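Local atomic coordinates of replication initiation and membrane attachment protein (Geobacillus stearothermophilus 10, PDB entry 5WTN), a protein that probably takes part in the initiation of DNA replication as a tetrameric primosomal protein that complexes with a re-initiation partner. Residues L53-G58 and H63-A68; A44-L49 and L82-I87; G58-H63 and P102-Y107; T31-P36 and V126-Q131. All blocks are in the same frame, centred on the assembly; numbering follows the deposited sequence.

Contact 1: residues L53-G58 and H63-A68; sequences LELLDG and HHRLMA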
loop_
_atom_site.group_PDB
_atom_site.type_symbol
_atom_site.label_atom_id
_atom_site.label_comp_id
_atom_site.label_asym_id
_atom_site.label_seq_id
_atom_site.Cartn_x
_atom_site.Cartn_y
_atom_site.Cartn_z
ATOM N N LEU A 53 -0.943 -1.937 16.155
ATOM C CA LEU A 53 0.480 -1.610 16.036
ATOM C C LEU A 53 0.690 -0.123 15.791
ATOM O O LEU A 53 1.529 0.509 16.422
ATOM C CB LEU A 53 1.066 -2.393 14.856
ATOM C CG LEU A 53 2.553 -2.308 14.572
ATOM C CD1 LEU A 53 3.318 -2.748 15.792
ATOM C CD2 LEU A 53 2.837 -3.222 13.407
ATOM N N GLU A 54 -0.105 0.439 14.887
ATOM C CA GLU A 54 -0.003 1.855 14.550
ATOM C C GLU A 54 -0.738 2.755 15.544
ATOM O O GLU A 54 -0.233 3.813 15.921
ATOM C CB GLU A 54 -0.526 2.106 13.133
ATOM C CG GLU A 54 0.336 1.501 12.037
ATOM C CD GLU A 54 0.341 2.337 10.772
ATOM O OE1 GLU A 54 0.595 3.556 10.865
ATOM O OE2 GLU A 54 0.093 1.775 9.686
ATOM N N LEU A 55 -1.928 2.336 15.963
ATOM C CA LEU A 55 -2.746 3.139 16.859
ATOM C C LEU A 55 -2.186 3.290 18.273
ATOM O O LEU A 55 -1.951 4.420 18.705
ATOM C CB LEU A 55 -4.165 2.597 16.892
ATOM C CG LEU A 55 -5.186 3.355 17.733
ATOM C CD1 LEU A 55 -5.056 4.853 17.518
ATOM C CD2 LEU A 55 -6.582 2.865 17.364
ATOM N N LEU A 56 -1.984 2.186 18.995
ATOM C CA LEU A 56 -1.210 2.246 20.228
ATOM C C LEU A 56 0.162 2.528 19.724
ATOM O O LEU A 56 0.638 1.790 18.861
ATOM C CB LEU A 56 -1.132 0.876 20.878
ATOM C CG LEU A 56 -2.190 0.370 21.838
ATOM C CD1 LEU A 56 -2.031 -1.130 21.928
ATOM C CD2 LEU A 56 -1.944 1.012 23.172
ATOM N N ASP A 57 0.844 3.563 20.177
ATOM C CA ASP A 57 2.179 3.657 19.614
ATOM C C ASP A 57 3.131 3.266 20.718
ATOM O O ASP A 57 3.507 4.094 21.553
ATOM C CB ASP A 57 2.457 5.073 19.120
ATOM C CG ASP A 57 3.781 5.182 18.367
ATOM O OD1 ASP A 57 4.044 4.343 17.476
ATOM O OD2 ASP A 57 4.566 6.104 18.676
ATOM N N GLY A 58 3.575 2.017 20.681
ATOM C CA GLY A 58 4.366 1.461 21.765
ATOM C C GLY A 58 3.696 1.384 23.130
ATOM O O GLY A 58 4.333 0.991 24.098
ATOM N N HIS A 63 -7.010 -5.827 27.655
ATOM C CA HIS A 63 -7.728 -6.575 26.628
ATOM C C HIS A 63 -9.175 -6.120 26.419
ATOM O O HIS A 63 -9.819 -6.536 25.456
ATOM C CB HIS A 63 -7.644 -8.073 26.890
ATOM C CG HIS A 63 -6.336 -8.673 26.476
ATOM N ND1 HIS A 63 -5.160 -8.439 27.157
ATOM C CD2 HIS A 63 -6.024 -9.502 25.454
ATOM C CE1 HIS A 63 -4.178 -9.096 26.567
ATOM N NE2 HIS A 63 -4.677 -9.750 25.534
ATOM N N HIS A 64 -9.688 -5.292 27.330
ATOM C CA HIS A 64 -10.977 -4.652 27.139
ATOM C C HIS A 64 -10.980 -3.925 25.810
ATOM O O HIS A 64 -11.933 -4.027 25.036
ATOM C CB HIS A 64 -11.234 -3.658 28.262
ATOM C CG HIS A 64 -11.852 -4.272 29.474
ATOM N ND1 HIS A 64 -12.785 -5.285 29.399
ATOM C CD2 HIS A 64 -11.674 -4.018 30.795
ATOM C CE1 HIS A 64 -13.156 -5.632 30.618
ATOM N NE2 HIS A 64 -12.497 -4.876 31.481
ATOM N N ARG A 65 -9.895 -3.208 25.543
ATOM C CA ARG A 65 -9.765 -2.462 24.296
ATOM C C ARG A 65 -9.935 -3.339 23.039
ATOM O O ARG A 65 -10.707 -3.006 22.156
ATOM C CB ARG A 65 -8.427 -1.745 24.272
ATOM C CG ARG A 65 -8.171 -0.929 23.031
ATOM C CD ARG A 65 -6.828 -0.300 23.165
ATOM N NE ARG A 65 -6.376 0.405 21.980
ATOM C CZ ARG A 65 -5.716 1.555 22.033
ATOM N NH1 ARG A 65 -5.480 2.112 23.218
ATOM N NH2 ARG A 65 -5.305 2.149 20.914
ATOM N N LEU A 66 -9.256 -4.480 23.009
ATOM C CA LEU A 66 -9.408 -5.427 21.909
ATOM C C LEU A 66 -10.851 -5.922 21.773
ATOM O O LEU A 66 -11.348 -6.108 20.662
ATOM C CB LEU A 66 -8.462 -6.615 22.090
ATOM C CG LEU A 66 -7.026 -6.421 21.595
ATOM C CD1 LEU A 66 -6.207 -7.683 21.815
ATOM C CD2 LEU A 66 -7.014 -6.017 20.129
ATOM N N MET A 67 -11.515 -6.136 22.906
ATOM C CA MET A 67 -12.883 -6.634 22.919
ATOM C C MET A 67 -13.799 -5.586 22.310
ATOM O O MET A 67 -14.724 -5.912 21.543
ATOM C CB MET A 67 -13.318 -6.997 24.338
ATOM C CG MET A 67 -12.544 -8.157 24.973
ATOM S SD MET A 67 -13.065 -8.579 26.645
ATOM C CE MET A 67 -14.735 -8.996 26.278
ATOM N N ALA A 68 -13.492 -4.327 22.622
ATOM C CA ALA A 68 -14.256 -3.194 22.127
ATOM C C ALA A 68 -14.014 -2.970 20.637
ATOM O O ALA A 68 -14.961 -2.771 19.881
ATOM C CB ALA A 68 -13.912 -1.963 22.893
#

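Contact 2: residues A44-L49 and L82-I87; sequences ALYMTL and LKLEGI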
loop_
_atom_site.group_PDB
_atom_site.type_symbol
_atom_site.label_atom_id
_atom_site.label_comp_id
_atom_site.label_asym_id
_atom_site.label_seq_id
_atom_site.Cartn_x
_atom_site.Cartn_y
_atom_site.Cartn_z
ATOM N N ALA A 44 -9.344 -11.619 11.295
ATOM C CA ALA A 44 -9.695 -10.305 11.825
ATOM C C ALA A 44 -8.816 -9.927 13.014
ATOM O O ALA A 44 -8.398 -8.775 13.124
ATOM C CB ALA A 44 -11.128 -10.228 12.182
ATOM N N LEU A 45 -8.534 -10.874 13.903
ATOM C CA LEU A 45 -7.661 -10.568 15.014
ATOM C C LEU A 45 -6.289 -10.096 14.521
ATOM O O LEU A 45 -5.656 -9.230 15.134
ATOM C CB LEU A 45 -7.502 -11.786 15.916
ATOM C CG LEU A 45 -6.526 -11.684 17.091
ATOM C CD1 LEU A 45 -6.855 -10.536 18.015
ATOM C CD2 LEU A 45 -6.524 -12.965 17.857
ATOM N N TYR A 46 -5.822 -10.680 13.421
ATOM C CA TYR A 46 -4.512 -10.346 12.911
ATOM C C TYR A 46 -4.570 -8.933 12.331
ATOM O O TYR A 46 -3.658 -8.123 12.520
ATOM C CB TYR A 46 -4.080 -11.368 11.860
ATOM C CG TYR A 46 -2.678 -11.156 11.336
ATOM C CD1 TYR A 46 -1.591 -11.709 11.985
ATOM C CD2 TYR A 46 -2.441 -10.398 10.196
ATOM C CE1 TYR A 46 -0.297 -11.519 11.523
ATOM C CE2 TYR A 46 -1.137 -10.193 9.721
ATOM C CZ TYR A 46 -0.070 -10.765 10.384
ATOM O OH TYR A 46 1.230 -10.589 9.941
ATOM N N MET A 47 -5.667 -8.638 11.639
ATOM C CA MET A 47 -5.897 -7.304 11.101
ATOM C C MET A 47 -5.953 -6.288 12.237
ATOM O O MET A 47 -5.291 -5.252 12.188
ATOM C CB MET A 47 -7.195 -7.266 10.294
ATOM C CG MET A 47 -7.170 -8.121 9.037
ATOM S SD MET A 47 -5.974 -7.537 7.821
ATOM C CE MET A 47 -4.502 -8.410 8.348
ATOM N N THR A 48 -6.744 -6.595 13.261
ATOM C CA THR A 48 -6.838 -5.742 14.425
ATOM C C THR A 48 -5.464 -5.542 15.104
ATOM O O THR A 48 -5.095 -4.416 15.448
ATOM C CB THR A 48 -7.944 -6.241 15.393
ATOM O OG1 THR A 48 -9.202 -6.260 14.699
ATOM C CG2 THR A 48 -8.060 -5.341 16.601
ATOM N N LEU A 49 -4.683 -6.603 15.262
ATOM C CA LEU A 49 -3.348 -6.444 15.838
ATOM C C LEU A 49 -2.421 -5.516 15.028
ATOM O O LEU A 49 -1.716 -4.677 15.571
ATOM C CB LEU A 49 -2.711 -7.807 16.034
ATOM C CG LEU A 49 -3.301 -8.547 17.225
ATOM C CD1 LEU A 49 -2.623 -9.890 17.447
ATOM C CD2 LEU A 49 -3.173 -7.661 18.448
ATOM N N LEU A 82 -4.211 -18.115 19.540
ATOM C CA LEU A 82 -3.380 -19.295 19.583
ATOM C C LEU A 82 -3.205 -19.906 18.184
ATOM O O LEU A 82 -2.168 -20.476 17.872
ATOM C CB LEU A 82 -3.984 -20.310 20.568
ATOM C CG LEU A 82 -3.401 -20.459 21.970
ATOM C CD1 LEU A 82 -3.261 -19.122 22.663
ATOM C CD2 LEU A 82 -4.303 -21.383 22.752
ATOM N N LYS A 83 -4.225 -19.778 17.347
ATOM C CA LYS A 83 -4.097 -20.197 15.968
ATOM C C LYS A 83 -3.043 -19.361 15.273
ATOM O O LYS A 83 -2.222 -19.886 14.548
ATOM C CB LYS A 83 -5.419 -20.084 15.240
ATOM C CG LYS A 83 -6.429 -21.039 15.773
ATOM C CD LYS A 83 -7.635 -21.069 14.885
ATOM C CE LYS A 83 -8.749 -21.857 15.519
ATOM N NZ LYS A 83 -9.850 -21.957 14.538
ATOM N N LEU A 84 -3.062 -18.059 15.518
ATOM C CA LEU A 84 -2.047 -17.187 14.953
ATOM C C LEU A 84 -0.671 -17.579 15.448
ATOM O O LEU A 84 0.276 -17.529 14.685
ATOM C CB LEU A 84 -2.336 -15.709 15.234
ATOM C CG LEU A 84 -3.580 -15.142 14.566
ATOM C CD1 LEU A 84 -3.590 -13.658 14.678
ATOM C CD2 LEU A 84 -3.666 -15.541 13.122
ATOM N N GLU A 85 -0.567 -17.998 16.703
ATOM C CA GLU A 85 0.721 -18.401 17.266
ATOM C C GLU A 85 1.301 -19.649 16.593
ATOM O O GLU A 85 2.441 -19.642 16.129
ATOM C CB GLU A 85 0.597 -18.630 18.773
ATOM C CG GLU A 85 0.510 -17.351 19.590
ATOM C CD GLU A 85 0.529 -17.611 21.084
ATOM O OE1 GLU A 85 1.093 -18.644 21.501
ATOM O OE2 GLU A 85 -0.020 -16.782 21.840
ATOM N N GLY A 86 0.510 -20.717 16.553
ATOM C CA GLY A 86 0.942 -21.985 16.027
ATOM C C GLY A 86 1.301 -21.896 14.572
ATOM O O GLY A 86 2.253 -22.542 14.134
ATOM N N ILE A 87 0.582 -21.068 13.823
ATOM C CA ILE A 87 0.840 -20.980 12.393
ATOM C C ILE A 87 1.974 -20.002 12.029
ATOM O O ILE A 87 2.286 -19.819 10.858
ATOM C CB ILE A 87 -0.442 -20.725 11.563
ATOM C CG1 ILE A 87 -0.293 -21.370 10.178
ATOM C CG2 ILE A 87 -0.723 -19.241 11.421
ATOM C CD1 ILE A 87 -1.534 -21.908 9.629
#

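Contact 3: residues G58-H63 and P102-Y107; sequences GQEATH and PKLFLY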
loop_
_atom_site.group_PDB
_atom_site.type_symbol
_atom_site.label_atom_id
_atom_site.label_comp_id
_atom_site.label_asym_id
_atom_site.label_seq_id
_atom_site.Cartn_x
_atom_site.Cartn_y
_atom_site.Cartn_z
ATOM N N GLY A 58 3.575 2.017 20.681
ATOM C CA GLY A 58 4.366 1.461 21.765
ATOM C C GLY A 58 3.696 1.384 23.130
ATOM O O GLY A 58 4.333 0.991 24.098
ATOM N N GLN A 59 2.419 1.743 23.216
ATOM C CA GLN A 59 1.761 1.919 24.516
ATOM C C GLN A 59 0.956 0.713 25.015
ATOM O O GLN A 59 0.720 -0.239 24.272
ATOM C CB GLN A 59 0.843 3.146 24.475
ATOM C CG GLN A 59 1.566 4.477 24.571
ATOM C CD GLN A 59 0.620 5.653 24.393
ATOM O OE1 GLN A 59 -0.126 5.721 23.407
ATOM N NE2 GLN A 59 0.635 6.583 25.351
ATOM N N GLU A 60 0.549 0.780 26.278
ATOM C CA GLU A 60 -0.185 -0.303 26.912
ATOM C C GLU A 60 -1.693 -0.137 26.772
ATOM O O GLU A 60 -2.205 0.973 26.626
ATOM C CB GLU A 60 0.195 -0.411 28.390
ATOM C CG GLU A 60 1.692 -0.478 28.644
ATOM C CD GLU A 60 2.033 -1.182 29.943
ATOM O OE1 GLU A 60 1.145 -1.282 30.817
ATOM O OE2 GLU A 60 3.187 -1.634 30.091
ATOM N N ALA A 61 -2.392 -1.264 26.822
ATOM C CA ALA A 61 -3.839 -1.310 26.733
ATOM C C ALA A 61 -4.283 -2.549 27.499
ATOM O O ALA A 61 -3.474 -3.430 27.773
ATOM C CB ALA A 61 -4.262 -1.392 25.287
ATOM N N THR A 62 -5.551 -2.612 27.867
ATOM C CA THR A 62 -6.073 -3.793 28.550
ATOM C C THR A 62 -6.885 -4.518 27.523
ATOM O O THR A 62 -7.393 -3.896 26.588
ATOM C CB THR A 62 -6.945 -3.449 29.788
ATOM O OG1 THR A 62 -8.192 -2.867 29.378
ATOM C CG2 THR A 62 -6.218 -2.490 30.711
ATOM N N HIS A 63 -7.010 -5.827 27.655
ATOM C CA HIS A 63 -7.728 -6.575 26.628
ATOM C C HIS A 63 -9.175 -6.120 26.419
ATOM O O HIS A 63 -9.819 -6.536 25.456
ATOM C CB HIS A 63 -7.644 -8.073 26.890
ATOM C CG HIS A 63 -6.336 -8.673 26.476
ATOM N ND1 HIS A 63 -5.160 -8.439 27.157
ATOM C CD2 HIS A 63 -6.024 -9.502 25.454
ATOM C CE1 HIS A 63 -4.178 -9.096 26.567
ATOM N NE2 HIS A 63 -4.677 -9.750 25.534
ATOM N N PRO A 102 -1.700 -7.556 37.497
ATOM C CA PRO A 102 -2.145 -8.170 36.238
ATOM C C PRO A 102 -0.966 -8.408 35.263
ATOM O O PRO A 102 0.003 -7.628 35.245
ATOM C CB PRO A 102 -3.133 -7.135 35.667
ATOM C CG PRO A 102 -3.397 -6.166 36.797
ATOM C CD PRO A 102 -2.118 -6.149 37.577
ATOM N N LYS A 103 -1.082 -9.440 34.429
ATOM C CA LYS A 103 -0.044 -9.803 33.472
ATOM C C LYS A 103 0.202 -8.739 32.382
ATOM O O LYS A 103 -0.702 -7.974 32.007
ATOM C CB LYS A 103 -0.407 -11.123 32.795
ATOM C CG LYS A 103 -0.338 -12.365 33.656
ATOM C CD LYS A 103 -0.890 -13.521 32.848
ATOM C CE LYS A 103 -0.572 -14.884 33.418
ATOM N NZ LYS A 103 -1.135 -15.914 32.490
ATOM N N LEU A 104 1.428 -8.701 31.868
ATOM C CA LEU A 104 1.746 -7.842 30.727
ATOM C C LEU A 104 2.219 -8.667 29.513
ATOM O O LEU A 104 3.298 -9.248 29.549
ATOM C CB LEU A 104 2.811 -6.814 31.115
ATOM C CG LEU A 104 3.361 -5.930 29.992
ATOM C CD1 LEU A 104 2.250 -5.137 29.328
ATOM C CD2 LEU A 104 4.446 -5.008 30.509
ATOM N N PHE A 105 1.420 -8.697 28.448
ATOM C CA PHE A 105 1.770 -9.435 27.229
ATOM C C PHE A 105 2.458 -8.577 26.175
ATOM O O PHE A 105 2.126 -7.404 26.008
ATOM C CB PHE A 105 0.523 -10.034 26.594
ATOM C CG PHE A 105 -0.087 -11.108 27.404
ATOM C CD1 PHE A 105 0.382 -12.401 27.315
ATOM C CD2 PHE A 105 -1.120 -10.828 28.287
ATOM C CE1 PHE A 105 -0.177 -13.412 28.072
ATOM C CE2 PHE A 105 -1.683 -11.837 29.058
ATOM C CZ PHE A 105 -1.208 -13.131 28.948
ATOM N N LEU A 106 3.412 -9.168 25.465
ATOM C CA LEU A 106 3.975 -8.543 24.279
ATOM C C LEU A 106 3.488 -9.338 23.074
ATOM O O LEU A 106 3.785 -10.518 22.937
ATOM C CB LEU A 106 5.498 -8.573 24.352
ATOM C CG LEU A 106 6.265 -7.394 23.753
ATOM C CD1 LEU A 106 7.731 -7.447 24.152
ATOM C CD2 LEU A 106 6.103 -7.385 22.247
ATOM N N TYR A 107 2.714 -8.698 22.212
ATOM C CA TYR A 107 2.249 -9.351 20.999
ATOM C C TYR A 107 3.117 -8.909 19.852
ATOM O O TYR A 107 3.021 -7.775 19.394
ATOM C CB TYR A 107 0.808 -8.953 20.718
ATOM C CG TYR A 107 -0.158 -9.577 21.677
ATOM C CD1 TYR A 107 0.023 -10.880 22.116
ATOM C CD2 TYR A 107 -1.233 -8.868 22.171
ATOM C CE1 TYR A 107 -0.857 -11.472 23.012
ATOM C CE2 TYR A 107 -2.122 -9.450 23.073
ATOM C CZ TYR A 107 -1.929 -10.753 23.492
ATOM O OH TYR A 107 -2.800 -11.343 24.384
#

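Contact 4: residues T31-P36 and V126-Q131; sequences TLLYQP and VFLRRQ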
loop_
_atom_site.group_PDB
_atom_site.type_symbol
_atom_site.label_atom_id
_atom_site.label_comp_id
_atom_site.label_asym_id
_atom_site.label_seq_id
_atom_site.Cartn_x
_atom_site.Cartn_y
_atom_site.Cartn_z
ATOM N N THR A 31 -5.461 -13.218 3.234
ATOM C CA THR A 31 -6.844 -13.449 2.913
ATOM C C THR A 31 -7.045 -14.697 2.088
ATOM O O THR A 31 -8.056 -15.377 2.264
ATOM C CB THR A 31 -7.441 -12.275 2.183
ATOM O OG1 THR A 31 -7.066 -11.068 2.858
ATOM C CG2 THR A 31 -8.956 -12.397 2.153
ATOM N N LEU A 32 -6.125 -14.965 1.158
ATOM C CA LEU A 32 -6.305 -16.086 0.238
ATOM C C LEU A 32 -5.603 -17.394 0.553
ATOM O O LEU A 32 -5.948 -18.428 -0.005
ATOM C CB LEU A 32 -5.953 -15.658 -1.177
ATOM C CG LEU A 32 -6.603 -14.351 -1.602
ATOM C CD1 LEU A 32 -6.157 -14.032 -3.005
ATOM C CD2 LEU A 32 -8.106 -14.465 -1.536
ATOM N N LEU A 33 -4.637 -17.375 1.454
ATOM C CA LEU A 33 -3.768 -18.548 1.629
ATOM C C LEU A 33 -3.861 -19.055 3.060
ATOM O O LEU A 33 -4.087 -20.239 3.322
ATOM C CB LEU A 33 -2.318 -18.269 1.210
ATOM C CG LEU A 33 -2.032 -18.012 -0.272
ATOM C CD1 LEU A 33 -0.542 -17.873 -0.469
ATOM C CD2 LEU A 33 -2.601 -19.105 -1.148
ATOM N N TYR A 34 -3.594 -18.146 3.982
ATOM C CA TYR A 34 -3.772 -18.425 5.382
ATOM C C TYR A 34 -5.210 -18.571 5.842
ATOM O O TYR A 34 -5.484 -19.392 6.700
ATOM C CB TYR A 34 -3.101 -17.342 6.190
ATOM C CG TYR A 34 -1.619 -17.517 6.271
ATOM C CD1 TYR A 34 -0.808 -17.148 5.226
ATOM C CD2 TYR A 34 -1.026 -18.031 7.417
ATOM C CE1 TYR A 34 0.563 -17.295 5.315
ATOM C CE2 TYR A 34 0.339 -18.168 7.512
ATOM C CZ TYR A 34 1.126 -17.802 6.455
ATOM O OH TYR A 34 2.477 -17.948 6.549
ATOM N N GLN A 35 -6.124 -17.773 5.304
ATOM C CA GLN A 35 -7.491 -17.779 5.831
ATOM C C GLN A 35 -8.192 -19.112 5.718
ATOM O O GLN A 35 -8.815 -19.527 6.667
ATOM C CB GLN A 35 -8.357 -16.685 5.225
ATOM C CG GLN A 35 -9.602 -16.381 6.053
ATOM C CD GLN A 35 -10.566 -15.458 5.322
ATOM O OE1 GLN A 35 -11.681 -15.188 5.786
ATOM N NE2 GLN A 35 -10.139 -14.958 4.189
ATOM N N PRO A 36 -8.092 -19.792 4.559
ATOM C CA PRO A 36 -8.716 -21.126 4.536
ATOM C C PRO A 36 -8.195 -22.072 5.630
ATOM O O PRO A 36 -8.941 -22.924 6.108
ATOM C CB PRO A 36 -8.344 -21.653 3.159
ATOM C CG PRO A 36 -8.283 -20.424 2.325
ATOM C CD PRO A 36 -7.662 -19.376 3.211
ATOM N N VAL A 126 -0.243 -28.847 1.187
ATOM C CA VAL A 126 -1.208 -29.947 1.113
ATOM C C VAL A 126 -2.478 -29.675 1.936
ATOM O O VAL A 126 -3.584 -29.920 1.457
ATOM C CB VAL A 126 -0.612 -31.419 1.206
ATOM C CG1 VAL A 126 0.894 -31.432 1.152
ATOM C CG2 VAL A 126 -1.160 -32.185 2.394
ATOM N N PHE A 127 -2.335 -29.118 3.131
ATOM C CA PHE A 127 -3.505 -28.614 3.841
ATOM C C PHE A 127 -4.370 -27.683 2.998
ATOM O O PHE A 127 -5.583 -27.848 2.935
ATOM C CB PHE A 127 -3.100 -27.886 5.099
ATOM C CG PHE A 127 -2.649 -28.788 6.190
ATOM C CD1 PHE A 127 -3.313 -29.969 6.448
ATOM C CD2 PHE A 127 -1.541 -28.460 6.958
ATOM C CE1 PHE A 127 -2.897 -30.799 7.453
ATOM C CE2 PHE A 127 -1.112 -29.291 7.963
ATOM C CZ PHE A 127 -1.790 -30.459 8.213
ATOM N N LEU A 128 -3.759 -26.700 2.355
ATOM C CA LEU A 128 -4.538 -25.744 1.591
ATOM C C LEU A 128 -5.319 -26.398 0.440
ATOM O O LEU A 128 -6.492 -26.072 0.219
ATOM C CB LEU A 128 -3.667 -24.587 1.103
ATOM C CG LEU A 128 -4.490 -23.518 0.379
ATOM C CD1 LEU A 128 -5.400 -22.782 1.324
ATOM C CD2 LEU A 128 -3.631 -22.549 -0.354
ATOM N N ARG A 129 -4.676 -27.320 -0.282
ATOM C CA ARG A 129 -5.331 -28.046 -1.374
ATOM C C ARG A 129 -6.624 -28.705 -0.906
ATOM O O ARG A 129 -7.673 -28.534 -1.530
ATOM C CB ARG A 129 -4.392 -29.108 -1.968
ATOM C CG ARG A 129 -4.708 -29.517 -3.408
ATOM C CD ARG A 129 -3.711 -30.533 -3.935
ATOM N NE ARG A 129 -2.325 -30.109 -3.732
ATOM C CZ ARG A 129 -1.373 -30.850 -3.144
ATOM N NH1 ARG A 129 -1.652 -32.085 -2.712
ATOM N NH2 ARG A 129 -0.132 -30.364 -2.988
ATOM N N ARG A 130 -6.538 -29.441 0.203
ATOM C CA ARG A 130 -7.671 -30.173 0.767
ATOM C C ARG A 130 -8.802 -29.253 1.153
ATOM O O ARG A 130 -9.957 -29.559 0.933
ATOM C CB ARG A 130 -7.238 -30.989 1.995
ATOM C CG ARG A 130 -8.383 -31.440 2.921
ATOM C CD ARG A 130 -9.336 -32.408 2.224
ATOM N NE ARG A 130 -10.607 -32.575 2.937
ATOM C CZ ARG A 130 -11.591 -33.366 2.516
ATOM N NH1 ARG A 130 -11.443 -34.056 1.391
ATOM N NH2 ARG A 130 -12.716 -33.471 3.214
ATOM N N GLN A 131 -8.467 -28.126 1.774
ATOM C CA GLN A 131 -9.477 -27.237 2.349
ATOM C C GLN A 131 -10.119 -26.293 1.334
ATOM O O GLN A 131 -11.181 -25.723 1.589
ATOM C CB GLN A 131 -8.878 -26.430 3.503
ATOM C CG GLN A 131 -9.684 -25.198 3.884
ATOM C CD GLN A 131 -10.851 -25.524 4.795
ATOM O OE1 GLN A 131 -11.869 -24.833 4.790
ATOM N NE2 GLN A 131 -10.707 -26.583 5.585
#

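Contact 1: residues L53-G58 and H63-A68
L56 rests its CG over one face of the R65 guanidinium, 3.7 Å from R65 CZ, while its CD2 reaches on toward NH1, also at 3.7 Å. L55 meets the same group from another direction: its CG sits in the guanidinium plane, at the edge, 3.4 Å from R65 NH2. The arginine spans the gap because its chain is extended from CG to NE, with CG anti to the backbone N (chi1 -180°). This joins the end of helix 40-55 to helix 63-70 around strand 61-62, an order of elements consistent with the winged-helix fold of primosomal DnaB and DnaD proteins. E52, one turn earlier on helix 40-55, forms a salt bridge with R65 NE, and an alanine at R65 would probably leave that carboxylate without its charged mate and L56 with a bared flank. The second subunit adds to this packed side, its L136 against R65 and its L140 against L55. The other side is loose: at L56 the chain leaves the helix, and D57 and G58 run out to solvent.

Contact 2: residues A44-L49 and L82-I87
The ring of Y46 receives L84 at its edge, not over a face: L84 CD1 lies in the ring plane, 3.9 Å from CD1 of the tyrosine. M47 CE, from the tyrosine's own helix, is a further in-plane neighbour at the rim. The same leucine methyl goes deeper, to 3.7 Å from Y46 CB, and makes a slacker contact with CG of L45 at 4.3 Å. One branch of L84 therefore serves both neighbours, delivered there by a side chain whose CG is anti to its carbonyl carbon (chi1 -66°). Here helix 40-55 packs on helix 74-86, two helices of what appears to be a winged-helix core, with L30 of helix 24-38 also against Y46. The phenol of Y46 finds its hydrogen bond beyond both segments, at R110 O. Between 44-49 and 82-87 the chemistry is purely apolar, so the contact rests on side-chain packing and no directional bond sets it.

Contact 3: residues G58-H63 and P102-Y107
H63 and Y107 are joined by a hydrogen bond between H63 NE2 and Y107 OH, 2.7 Å long and bent to 156°. The two rings approach from opposite directions and meet rim to rim, each polar atom lying in the plane of the other ring, with the planes turned 85° apart. F105 completes an aromatic cluster: its CD2 comes within 3.9 Å of H63 CE1 in an oblique approach, and its CB packs 4.0 Å above one face of the tyrosine ring, toward the rim. A second patch is made by E60 and L104, whose side chains cross at about a right angle, the carboxylate oxygen OE2 of E60 standing 3.6 Å from L104 CD2. The leucine's CG is anti to its backbone N (chi1 174°), and this brings its end nearer the glutamate.

In the next shell, D12 O holds H63 ND1, Y14 meets the imidazole edge-to-face, and R13 pairs with E60 OE1 in a salt bridge. Both D12 and Y14 belong to the chain in or leading into strand 13-17, which lies between strands 61-62 and 104-109 in the sheet. The contact thus reaches over strand 13-17, an inner strand of what is probably a winged-helix sheet. With both of its nitrogens engaged, the imidazole is fixed in rotation, and R81, weakly bonded to Y107 OH, may polarise the phenol.

Contact 4: residues T31-P36 and V126-Q131
L128 carries the apolar part of this crossing by splitting its two methyl groups between partners. CD2 meets L33 CD2 at 3.7 Å, while CD1 presses on the proline ring, 3.6 Å from P36 CB. Its first torsion, with CG anti to the backbone N (chi1 -176°), swings the branched end toward the other helix. The short helical segments run nearly perpendicular, at 87°, with axes 9.8 Å apart, so few residues can touch.

A second kind of contact sets backbone oxygens against carbon. L33 O faces L128 CD1 at 3.5 Å, and Q131 lays its CG 3.3 Å from P36 O, continuing to P36 CB. An alanine in place of Q131 would probably uncover this side of the proline, with L128 as the remaining partner from 126-131.

Hydrogen bonds do not join the two segments; within 31-36, a wider pi-type turn is followed by a kink at P36, whose nitrogen has no hydrogen to give. Q35 NE2 reaches back to T31 O at 2.9 Å, in the carbonyl plane and on a lone pair. Through L33, P36, L128 and Q131, helix 24-38 packs onto the later helix 122-132, with L140 of helix 134-143 against both leucines, and A68 of the second subunit on P36. Since the partners are methyls, ring carbons, a methylene and carbonyls, the join depends on complementary shape and not on charge.

In the fold
Read from the N terminus, helix 24-38 opens contact 4 and helix 40-55 opens contact 2, then contact 1. The first loop to close is contact 1, at 63-68 after a turn and a short strand; it is nested inside contact 2, closed by helix 74-86. Contact 3 leaves from 58-63, within the span of both, and closes only at strand 104-109, so it crosses each of them. Contact 4 encloses all three, closing at helix 122-132. Contact 1 touches contacts 2 and 3, and I87 of contact 2 touches Y34 of contact 4. Together they tie the helices to the sheet and helix 24-38 to helix 122-132, beside neighbouring subunits.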